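Local coordinates for Iron(3+)-hydroxamate-binding protein FhuD (Bacillus subtilis subsp. subtilis, PDB 3G9Q), which binds iron(III)-hydroxamate complexes and transfers them to the membrane permease of the FhuCBGD ABC transporter, as ferrichrome and coprogen uptake requires, at residues V18-G23 / D73-W78; K146-M151 / Y210-P215; K182-K187 / P204-D209. All coordinates share one frame; numbering follows the deposited sequence.

Contact 1: residues V18-G23 / D73-W78; sequences VVMADG and DLIIVW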
loop_
_atom_site.group_PDB
_atom_site.type_symbol
_atom_site.label_atom_id
_atom_site.label_comp_id
_atom_site.label_asym_id
_atom_site.label_seq_id
_atom_site.Cartn_x
_atom_site.Cartn_y
_atom_site.Cartn_z
ATOM N N VAL A 18 -10.587 4.544 17.703
ATOM C CA VAL A 18 -10.153 5.718 16.964
ATOM C C VAL A 18 -8.736 5.389 16.484
ATOM O O VAL A 18 -7.829 5.135 17.296
ATOM C CB VAL A 18 -10.113 6.984 17.860
ATOM C CG1 VAL A 18 -9.464 8.142 17.111
ATOM C CG2 VAL A 18 -11.511 7.355 18.294
ATOM N N VAL A 19 -8.561 5.375 15.166
ATOM C CA VAL A 19 -7.279 5.054 14.557
ATOM C C VAL A 19 -6.606 6.303 14.020
ATOM O O VAL A 19 -7.062 6.875 13.040
ATOM C CB VAL A 19 -7.473 4.057 13.394
ATOM C CG1 VAL A 19 -6.136 3.664 12.808
ATOM C CG2 VAL A 19 -8.223 2.835 13.885
HETATM N N MSE A 20 -5.526 6.738 14.654
HETATM C CA MSE A 20 -4.841 7.935 14.177
HETATM C C MSE A 20 -3.740 7.630 13.154
HETATM O O MSE A 20 -3.182 8.540 12.530
HETATM C CB MSE A 20 -4.307 8.744 15.366
HETATM C CG MSE A 20 -5.372 9.648 16.008
HETATM SE SE MSE A 20 -5.031 10.123 17.873
HETATM C CE MSE A 20 -3.942 11.721 17.641
ATOM N N ALA A 21 -3.449 6.345 12.966
ATOM C CA ALA A 21 -2.446 5.909 11.991
ATOM C C ALA A 21 -3.174 5.457 10.725
ATOM O O ALA A 21 -3.531 4.290 10.600
ATOM C CB ALA A 21 -1.629 4.755 12.561
ATOM N N ASP A 22 -3.396 6.380 9.793
ATOM C CA ASP A 22 -4.100 6.079 8.537
ATOM C C ASP A 22 -3.831 4.695 7.947
ATOM O O ASP A 22 -4.757 4.000 7.538
ATOM C CB ASP A 22 -3.748 7.133 7.484
ATOM C CG ASP A 22 -2.300 7.565 7.571
ATOM O OD1 ASP A 22 -1.937 8.153 8.614
ATOM O OD2 ASP A 22 -1.530 7.326 6.618
ATOM N N GLY A 23 -2.557 4.312 7.904
ATOM C CA GLY A 23 -2.167 3.033 7.338
ATOM C C GLY A 23 -2.687 1.755 7.977
ATOM O O GLY A 23 -2.416 0.665 7.456
ATOM N N ASP A 73 -12.882 3.446 23.272
ATOM C CA ASP A 73 -12.494 2.475 24.281
ATOM C C ASP A 73 -11.111 1.930 23.916
ATOM O O ASP A 73 -10.559 1.070 24.601
ATOM C CB ASP A 73 -13.533 1.329 24.412
ATOM C CG ASP A 73 -13.810 0.597 23.094
ATOM O OD1 ASP A 73 -12.879 0.412 22.284
ATOM O OD2 ASP A 73 -14.962 0.178 22.880
ATOM N N LEU A 74 -10.561 2.453 22.826
ATOM C CA LEU A 74 -9.236 2.071 22.351
ATOM C C LEU A 74 -8.711 3.057 21.286
ATOM O O LEU A 74 -9.437 3.431 20.354
ATOM C CB LEU A 74 -9.247 0.648 21.773
ATOM C CG LEU A 74 -7.920 0.171 21.177
ATOM C CD1 LEU A 74 -6.963 -0.215 22.291
ATOM C CD2 LEU A 74 -8.178 -1.015 20.270
ATOM N N ILE A 75 -7.449 3.471 21.441
ATOM C CA ILE A 75 -6.792 4.397 20.518
ATOM C C ILE A 75 -5.551 3.784 19.903
ATOM O O ILE A 75 -4.747 3.170 20.598
ATOM C CB ILE A 75 -6.321 5.682 21.220
ATOM C CG1 ILE A 75 -7.514 6.453 21.735
ATOM C CG2 ILE A 75 -5.568 6.563 20.238
ATOM C CD1 ILE A 75 -8.543 6.978 20.699
ATOM N N ILE A 76 -5.382 3.937 18.602
ATOM C CA ILE A 76 -4.171 3.410 18.018
ATOM C C ILE A 76 -3.428 4.505 17.258
ATOM O O ILE A 76 -4.009 5.206 16.435
ATOM C CB ILE A 76 -4.445 2.170 17.121
ATOM C CG1 ILE A 76 -3.164 1.798 16.397
ATOM C CG2 ILE A 76 -5.575 2.424 16.142
ATOM C CD1 ILE A 76 -2.743 2.607 15.134
ATOM N N VAL A 77 -2.144 4.675 17.570
ATOM C CA VAL A 77 -1.319 5.689 16.909
ATOM C C VAL A 77 0.096 5.197 16.683
ATOM O O VAL A 77 0.547 4.265 17.341
ATOM C CB VAL A 77 -1.183 6.959 17.754
ATOM C CG1 VAL A 77 -2.517 7.669 17.864
ATOM C CG2 VAL A 77 -0.653 6.593 19.138
ATOM N N TRP A 78 0.808 5.834 15.766
ATOM C CA TRP A 78 2.183 5.441 15.536
ATOM C C TRP A 78 3.074 6.052 16.622
ATOM O O TRP A 78 2.628 6.905 17.397
ATOM C CB TRP A 78 2.663 5.898 14.156
ATOM C CG TRP A 78 2.329 4.941 13.050
ATOM C CD1 TRP A 78 2.547 3.588 13.033
ATOM C CD2 TRP A 78 1.747 5.268 11.783
ATOM N NE1 TRP A 78 2.137 3.057 11.835
ATOM C CE2 TRP A 78 1.643 4.062 11.047
ATOM C CE3 TRP A 78 1.305 6.460 11.195
ATOM C CZ2 TRP A 78 1.110 4.018 9.752
ATOM C CZ3 TRP A 78 0.776 6.415 9.904
ATOM C CH2 TRP A 78 0.685 5.202 9.198
#

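Contact 2: residues K146-M151 / Y210-P215; sequences KTISIM and YIFAGP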
loop_
_atom_site.group_PDB
_atom_site.type_symbol
_atom_site.label_atom_id
_atom_site.label_comp_id
_atom_site.label_asym_id
_atom_site.label_seq_id
_atom_site.Cartn_x
_atom_site.Cartn_y
_atom_site.Cartn_z
ATOM N N LYS A 146 8.532 -11.982 -18.732
ATOM C CA LYS A 146 8.687 -10.588 -19.085
ATOM C C LYS A 146 8.945 -9.825 -17.785
ATOM O O LYS A 146 8.466 -10.208 -16.711
ATOM C CB LYS A 146 7.432 -10.071 -19.779
ATOM C CG LYS A 146 7.650 -9.619 -21.220
ATOM C CD LYS A 146 8.150 -10.727 -22.117
ATOM C CE LYS A 146 8.019 -10.327 -23.577
ATOM N NZ LYS A 146 6.587 -10.202 -23.959
ATOM N N THR A 147 9.728 -8.760 -17.894
ATOM C CA THR A 147 10.101 -7.937 -16.760
ATOM C C THR A 147 9.120 -6.813 -16.520
ATOM O O THR A 147 8.402 -6.375 -17.427
ATOM C CB THR A 147 11.446 -7.294 -16.998
ATOM O OG1 THR A 147 11.353 -6.400 -18.119
ATOM C CG2 THR A 147 12.494 -8.364 -17.285
ATOM N N ILE A 148 9.104 -6.318 -15.295
ATOM C CA ILE A 148 8.199 -5.240 -14.975
ATOM C C ILE A 148 8.867 -4.228 -14.064
ATOM O O ILE A 148 9.597 -4.597 -13.149
ATOM C CB ILE A 148 6.918 -5.795 -14.336
ATOM C CG1 ILE A 148 6.244 -4.709 -13.506
ATOM C CG2 ILE A 148 7.225 -7.032 -13.517
ATOM C CD1 ILE A 148 6.760 -4.430 -12.063
ATOM N N SER A 149 8.625 -2.947 -14.331
ATOM C CA SER A 149 9.214 -1.867 -13.545
ATOM C C SER A 149 8.180 -1.136 -12.729
ATOM O O SER A 149 6.991 -1.165 -13.035
ATOM C CB SER A 149 9.876 -0.823 -14.451
ATOM O OG SER A 149 10.786 -1.390 -15.361
ATOM N N ILE A 150 8.640 -0.469 -11.683
ATOM C CA ILE A 150 7.745 0.342 -10.878
ATOM C C ILE A 150 8.458 1.656 -10.615
ATOM O O ILE A 150 9.537 1.676 -10.013
ATOM C CB ILE A 150 7.402 -0.289 -9.533
ATOM C CG1 ILE A 150 6.755 -1.664 -9.757
ATOM C CG2 ILE A 150 6.466 0.661 -8.772
ATOM C CD1 ILE A 150 6.631 -2.525 -8.504
HETATM N N MSE A 151 7.875 2.756 -11.078
HETATM C CA MSE A 151 8.506 4.042 -10.859
HETATM C C MSE A 151 7.575 5.229 -10.742
HETATM O O MSE A 151 6.517 5.284 -11.369
HETATM C CB MSE A 151 9.579 4.303 -11.934
HETATM C CG MSE A 151 9.219 3.913 -13.373
HETATM SE SE MSE A 151 10.746 3.923 -14.671
HETATM C CE MSE A 151 11.547 2.157 -14.305
ATOM N N TYR A 210 7.030 -4.090 -19.055
ATOM C CA TYR A 210 5.799 -3.486 -18.549
ATOM C C TYR A 210 6.155 -2.497 -17.450
ATOM O O TYR A 210 7.058 -2.745 -16.654
ATOM C CB TYR A 210 4.837 -4.539 -17.997
ATOM C CG TYR A 210 4.350 -5.518 -19.032
ATOM C CD1 TYR A 210 5.151 -6.595 -19.429
ATOM C CD2 TYR A 210 3.096 -5.362 -19.632
ATOM C CE1 TYR A 210 4.723 -7.497 -20.393
ATOM C CE2 TYR A 210 2.654 -6.259 -20.600
ATOM C CZ TYR A 210 3.473 -7.326 -20.978
ATOM O OH TYR A 210 3.048 -8.229 -21.940
ATOM N N ILE A 211 5.439 -1.380 -17.409
ATOM C CA ILE A 211 5.712 -0.363 -16.412
ATOM C C ILE A 211 4.488 0.217 -15.732
ATOM O O ILE A 211 3.480 0.499 -16.369
ATOM C CB ILE A 211 6.480 0.810 -17.021
ATOM C CG1 ILE A 211 7.670 0.292 -17.837
ATOM C CG2 ILE A 211 6.945 1.736 -15.900
ATOM C CD1 ILE A 211 8.732 -0.540 -17.189
ATOM N N PHE A 212 4.581 0.386 -14.424
ATOM C CA PHE A 212 3.500 0.984 -13.656
ATOM C C PHE A 212 4.048 2.331 -13.211
ATOM O O PHE A 212 4.738 2.411 -12.203
ATOM C CB PHE A 212 3.180 0.132 -12.425
ATOM C CG PHE A 212 2.303 -1.042 -12.709
ATOM C CD1 PHE A 212 2.840 -2.303 -12.890
ATOM C CD2 PHE A 212 0.931 -0.878 -12.828
ATOM C CE1 PHE A 212 2.019 -3.381 -13.190
ATOM C CE2 PHE A 212 0.113 -1.949 -13.125
ATOM C CZ PHE A 212 0.656 -3.203 -13.307
ATOM N N ALA A 213 3.765 3.389 -13.952
ATOM C CA ALA A 213 4.303 4.680 -13.559
ATOM C C ALA A 213 3.247 5.678 -13.139
ATOM O O ALA A 213 2.077 5.578 -13.524
ATOM C CB ALA A 213 5.142 5.264 -14.678
ATOM N N GLY A 214 3.672 6.649 -12.341
ATOM C CA GLY A 214 2.757 7.671 -11.887
ATOM C C GLY A 214 3.472 8.680 -11.022
ATOM O O GLY A 214 4.651 8.502 -10.703
ATOM N N PRO A 215 2.789 9.766 -10.636
ATOM C CA PRO A 215 3.439 10.767 -9.793
ATOM C C PRO A 215 3.678 10.251 -8.365
ATOM O O PRO A 215 3.036 9.293 -7.916
ATOM C CB PRO A 215 2.466 11.943 -9.844
ATOM C CG PRO A 215 1.145 11.270 -10.000
ATOM C CD PRO A 215 1.429 10.198 -11.016
#

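Contact 3: residues K182-K187 / P204-D209; sequences KLTKEK and PDFAGD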
loop_
_atom_site.group_PDB
_atom_site.type_symbol
_atom_site.label_atom_id
_atom_site.label_comp_id
_atom_site.label_asym_id
_atom_site.label_seq_id
_atom_site.Cartn_x
_atom_site.Cartn_y
_atom_site.Cartn_z
ATOM N N LYS A 182 17.896 -6.763 -14.738
ATOM C CA LYS A 182 19.124 -6.999 -13.959
ATOM C C LYS A 182 19.535 -5.780 -13.116
ATOM O O LYS A 182 19.840 -5.899 -11.930
ATOM C CB LYS A 182 20.321 -7.397 -14.896
ATOM C CG LYS A 182 19.929 -8.499 -15.719
ATOM N N LEU A 183 19.530 -4.615 -13.751
ATOM C CA LEU A 183 19.902 -3.376 -13.108
ATOM C C LEU A 183 18.917 -2.979 -12.020
ATOM O O LEU A 183 19.304 -2.377 -11.018
ATOM C CB LEU A 183 19.986 -2.269 -14.147
ATOM C CG LEU A 183 20.821 -1.059 -13.753
ATOM C CD1 LEU A 183 22.264 -1.486 -13.566
ATOM C CD2 LEU A 183 20.713 -0.021 -14.836
ATOM N N THR A 184 17.642 -3.307 -12.199
ATOM C CA THR A 184 16.672 -2.945 -11.177
ATOM C C THR A 184 16.849 -3.837 -9.953
ATOM O O THR A 184 16.781 -3.359 -8.829
ATOM C CB THR A 184 15.216 -3.039 -11.685
ATOM O OG1 THR A 184 15.036 -2.180 -12.818
ATOM C CG2 THR A 184 14.256 -2.591 -10.591
ATOM N N LYS A 185 17.083 -5.127 -10.165
ATOM C CA LYS A 185 17.301 -6.046 -9.049
ATOM C C LYS A 185 18.592 -5.632 -8.348
ATOM O O LYS A 185 18.648 -5.522 -7.121
ATOM C CB LYS A 185 17.440 -7.479 -9.564
ATOM C CG LYS A 185 17.595 -8.543 -8.497
ATOM C CD LYS A 185 17.547 -9.913 -9.157
ATOM C CE LYS A 185 17.275 -11.056 -8.175
ATOM N NZ LYS A 185 18.369 -11.330 -7.184
ATOM N N GLU A 186 19.623 -5.392 -9.152
ATOM C CA GLU A 186 20.931 -4.979 -8.664
ATOM C C GLU A 186 20.874 -3.698 -7.839
ATOM O O GLU A 186 21.564 -3.579 -6.837
ATOM C CB GLU A 186 21.885 -4.768 -9.850
ATOM C CG GLU A 186 23.339 -4.428 -9.479
ATOM C CD GLU A 186 24.206 -4.127 -10.707
ATOM O OE1 GLU A 186 24.187 -4.942 -11.660
ATOM O OE2 GLU A 186 24.911 -3.084 -10.724
ATOM N N LYS A 187 20.043 -2.746 -8.243
ATOM C CA LYS A 187 19.989 -1.490 -7.527
ATOM C C LYS A 187 18.858 -1.302 -6.537
ATOM O O LYS A 187 19.093 -0.945 -5.384
ATOM C CB LYS A 187 19.985 -0.332 -8.525
ATOM C CG LYS A 187 21.240 -0.247 -9.396
ATOM C CD LYS A 187 22.507 -0.124 -8.562
ATOM C CE LYS A 187 23.680 0.345 -9.407
ATOM N NZ LYS A 187 23.485 1.738 -9.903
ATOM N N PRO A 204 16.136 4.348 -19.855
ATOM C CA PRO A 204 16.145 3.183 -20.746
ATOM C C PRO A 204 16.968 2.027 -20.192
ATOM O O PRO A 204 16.888 0.912 -20.692
ATOM C CB PRO A 204 16.764 3.728 -22.030
ATOM C CG PRO A 204 16.381 5.170 -22.001
ATOM C CD PRO A 204 16.621 5.538 -20.566
ATOM N N ASP A 205 17.766 2.294 -19.165
ATOM C CA ASP A 205 18.601 1.260 -18.579
ATOM C C ASP A 205 17.859 0.441 -17.534
ATOM O O ASP A 205 18.258 -0.677 -17.205
ATOM C CB ASP A 205 19.852 1.885 -17.961
ATOM C CG ASP A 205 20.659 2.687 -18.965
ATOM O OD1 ASP A 205 21.633 3.358 -18.547
ATOM O OD2 ASP A 205 20.318 2.646 -20.172
ATOM N N PHE A 206 16.777 0.998 -17.009
ATOM C CA PHE A 206 15.980 0.317 -15.994
ATOM C C PHE A 206 14.670 -0.204 -16.553
ATOM O O PHE A 206 14.246 -1.307 -16.226
ATOM C CB PHE A 206 15.664 1.280 -14.858
ATOM C CG PHE A 206 16.765 1.425 -13.867
ATOM C CD1 PHE A 206 16.958 0.450 -12.883
ATOM C CD2 PHE A 206 17.589 2.548 -13.885
ATOM C CE1 PHE A 206 17.949 0.590 -11.921
ATOM C CE2 PHE A 206 18.588 2.703 -12.929
ATOM C CZ PHE A 206 18.769 1.716 -11.936
ATOM N N ALA A 207 14.035 0.620 -17.386
ATOM C CA ALA A 207 12.753 0.318 -18.003
ATOM C C ALA A 207 12.582 -1.118 -18.467
ATOM O O ALA A 207 13.372 -1.643 -19.258
ATOM C CB ALA A 207 12.517 1.260 -19.160
ATOM N N GLY A 208 11.531 -1.746 -17.959
ATOM C CA GLY A 208 11.236 -3.111 -18.336
ATOM C C GLY A 208 10.197 -3.160 -19.438
ATOM O O GLY A 208 9.853 -2.133 -20.035
ATOM N N ASP A 209 9.709 -4.374 -19.693
ATOM C CA ASP A 209 8.696 -4.675 -20.712
ATOM C C ASP A 209 7.359 -4.044 -20.345
ATOM O O ASP A 209 6.640 -3.545 -21.210
ATOM C CB ASP A 209 8.549 -6.197 -20.832
ATOM C CG ASP A 209 9.841 -6.874 -21.291
ATOM O OD1 ASP A 209 10.161 -6.775 -22.492
ATOM O OD2 ASP A 209 10.545 -7.485 -20.461
#

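Contact 1: residues V18-G23 / D73-W78
Ala21 places its methyl over the indole of Trp78, a CH-pi contact in which CB lies 3.5 Å from the centroid of the six-membered ring and only 14° off the ring normal. Trp78 has CG anti to its carbonyl carbon (chi1 -85°), and from there the indole extends over Ala21. Asp22 meets the same indole differently: its carboxylate crosses at about a right angle, the two planes 86° apart, with OD1 3.5 Å from Trp78 CZ3. Gly23 N approaches the far end of the indole obliquely, 3.6 Å from CH2.

Before this turn the segments run as parallel strands. Val18 and Ile75 lie side by side on one face of the sheet, with Ile75 CD1 reaching across to the valine branch. Val19 and Ile76 form the matching pair on the other face, where Val19 CG2 is 3.5 Å from Ile76 CG2. Ile76 CD1, the other branch, reaches Ala21 CB at 3.5 Å. Met20, modelled as selenomethionine, lies alongside Val77 and turns its CB and SE to CG1. Beneath these side chains, Val18 N bonds to Leu74 O (3.1 Å), Ile76 N to Val18 O (3.0 Å) and Met20 N to Ile76 O (2.8 Å).

Helices 64-68 and 85-91 pack on Val18, Met20, Ile75 and Val77. Trp78 NE1 is bonded to Tyr24 OH, and Tyr99 meets the indole edge-to-face. The chemistry changes along the contact: backbone bonds register the parallel strands of the N-terminal lobe of this two-lobed protein, while apolar and aromatic packing, with one indole N-H bond, probably restrains Trp78 beside the loop after strand 17-19.

Contact 2: residues K146-M151 / Y210-P215
Tyr210 is met by Lys146 and Thr147 at the edge of its ring, near the ring plane: Lys146 CG lies 3.7 Å from CE1, and Thr147 O is 3.8 Å from CD1. A stacking partner comes from beyond the two strands, the ring of His241. Phe212 is likewise approached at its edge, with Ile148 CG1 4.2 Å from CD1, while the rings of Tyr243 and Phe264 meet it from outside.

Tyr210, Ile148, Phe212 and Ile150 share one face of the sheet; Ser149, Ile211, Met151 and Ala213 share the other. There Met151, modelled as selenomethionine, has CG between its backbone N and carbonyl carbon (chi1 42°), and that CG packs 4.0 Å from Ile211 CG2. An alanine here in place of Ile211 would probably leave Met151 CG without this partner and open a gap toward Val242.

Backbone hydrogen bonds of a parallel pairing join the strands: Tyr210 N to Thr147 O (3.1 Å), Ser149 N to Tyr210 O (2.8 Å) and Phe212 N to Ser149 O (3.2 Å). Two weak ones follow, Met151 N to Phe212 O and Gly214 N to Met151 O.

Both strands are internal to the mixed sheet of the C-terminal lobe, with 157-161 flanking one and 242-244 the other. Helix 169-175 packs on Ile148 and Ile150, and helix 255-270 on Tyr210 and Phe212.

Contact 3: residues K182-K187 / P204-D209
Leu183 and Phe206 make the CH-pi part of this contact. The leucine, with CG anti to its backbone N (chi1 -159°), crosses the phenylalanine at about a right angle and rests CD2 over the centre of one ring face. That methyl is 3.9 Å from the ring centroid, 9° off the normal. The phenylalanine belongs to a short, weakly bonded helix, and its ring is applied to the turn formed by residues 183-187.

Van der Waals contacts at the ring edge complete the fit. Lys187 also crosses the ring at about a right angle, but it contributes carbon: CG lies 4.1 Å from CZ, at the ring edge. Thr184 CA is in the ring plane, 3.8 Å from CD1. Thr184 OG1 also lies at the edge, near the ring plane, 3.3 Å from Phe206 CD1. Leu183 O comes 3.4 Å from Phe206 CE1, although this oxygen is already engaged in the helix, accepting from Lys187 N at 2.9 Å. Beside the ring, Leu183 and Asp205 run in the same direction, with Leu183 CD2 3.8 Å from Asp205 CB.

Polar links pass through a third residue, since no hydrogen bond crosses directly between the segments. Thr181 OG1 bonds both to Thr184 OG1 and to Phe206 O, tying the start of helix 182-189 to the short helix about 203-206. Strand 195-198 lies behind, with Ile198 touching Phe206 and Thr196 touching Lys187.

The example separates two tasks in this outer part of the C-terminal lobe. With the leucine methyl on one face and Thr184 and Lys187 at the edge, the buried ring is probably limited in how far it can shift, while the bonding through Thr181 helps to set the spacing of the two backbones.

Contacts 1 and 2 are both buried pairings of parallel strands, yet they belong to separate sheets on opposite sides of the chain's centre, about 33 Å apart between centres. This agrees with the two-lobed, helix-bridged architecture of the family. Contact 3 is only partly buried, lies farther from the centre, and joins helices instead of strands, without the direct backbone bonds that register the other two. Contacts 2 and 3 adjoin: helix 203-206 leads into strand 210-215, and Thr147 OG1 to Asp209 OD2 and Ser149 OG to Gly208 N are probable hydrogen bonds between them. Aromatic side chains feature in all three, taking methyls over a face in contacts 1 and 3 but edge neighbours in contact 2.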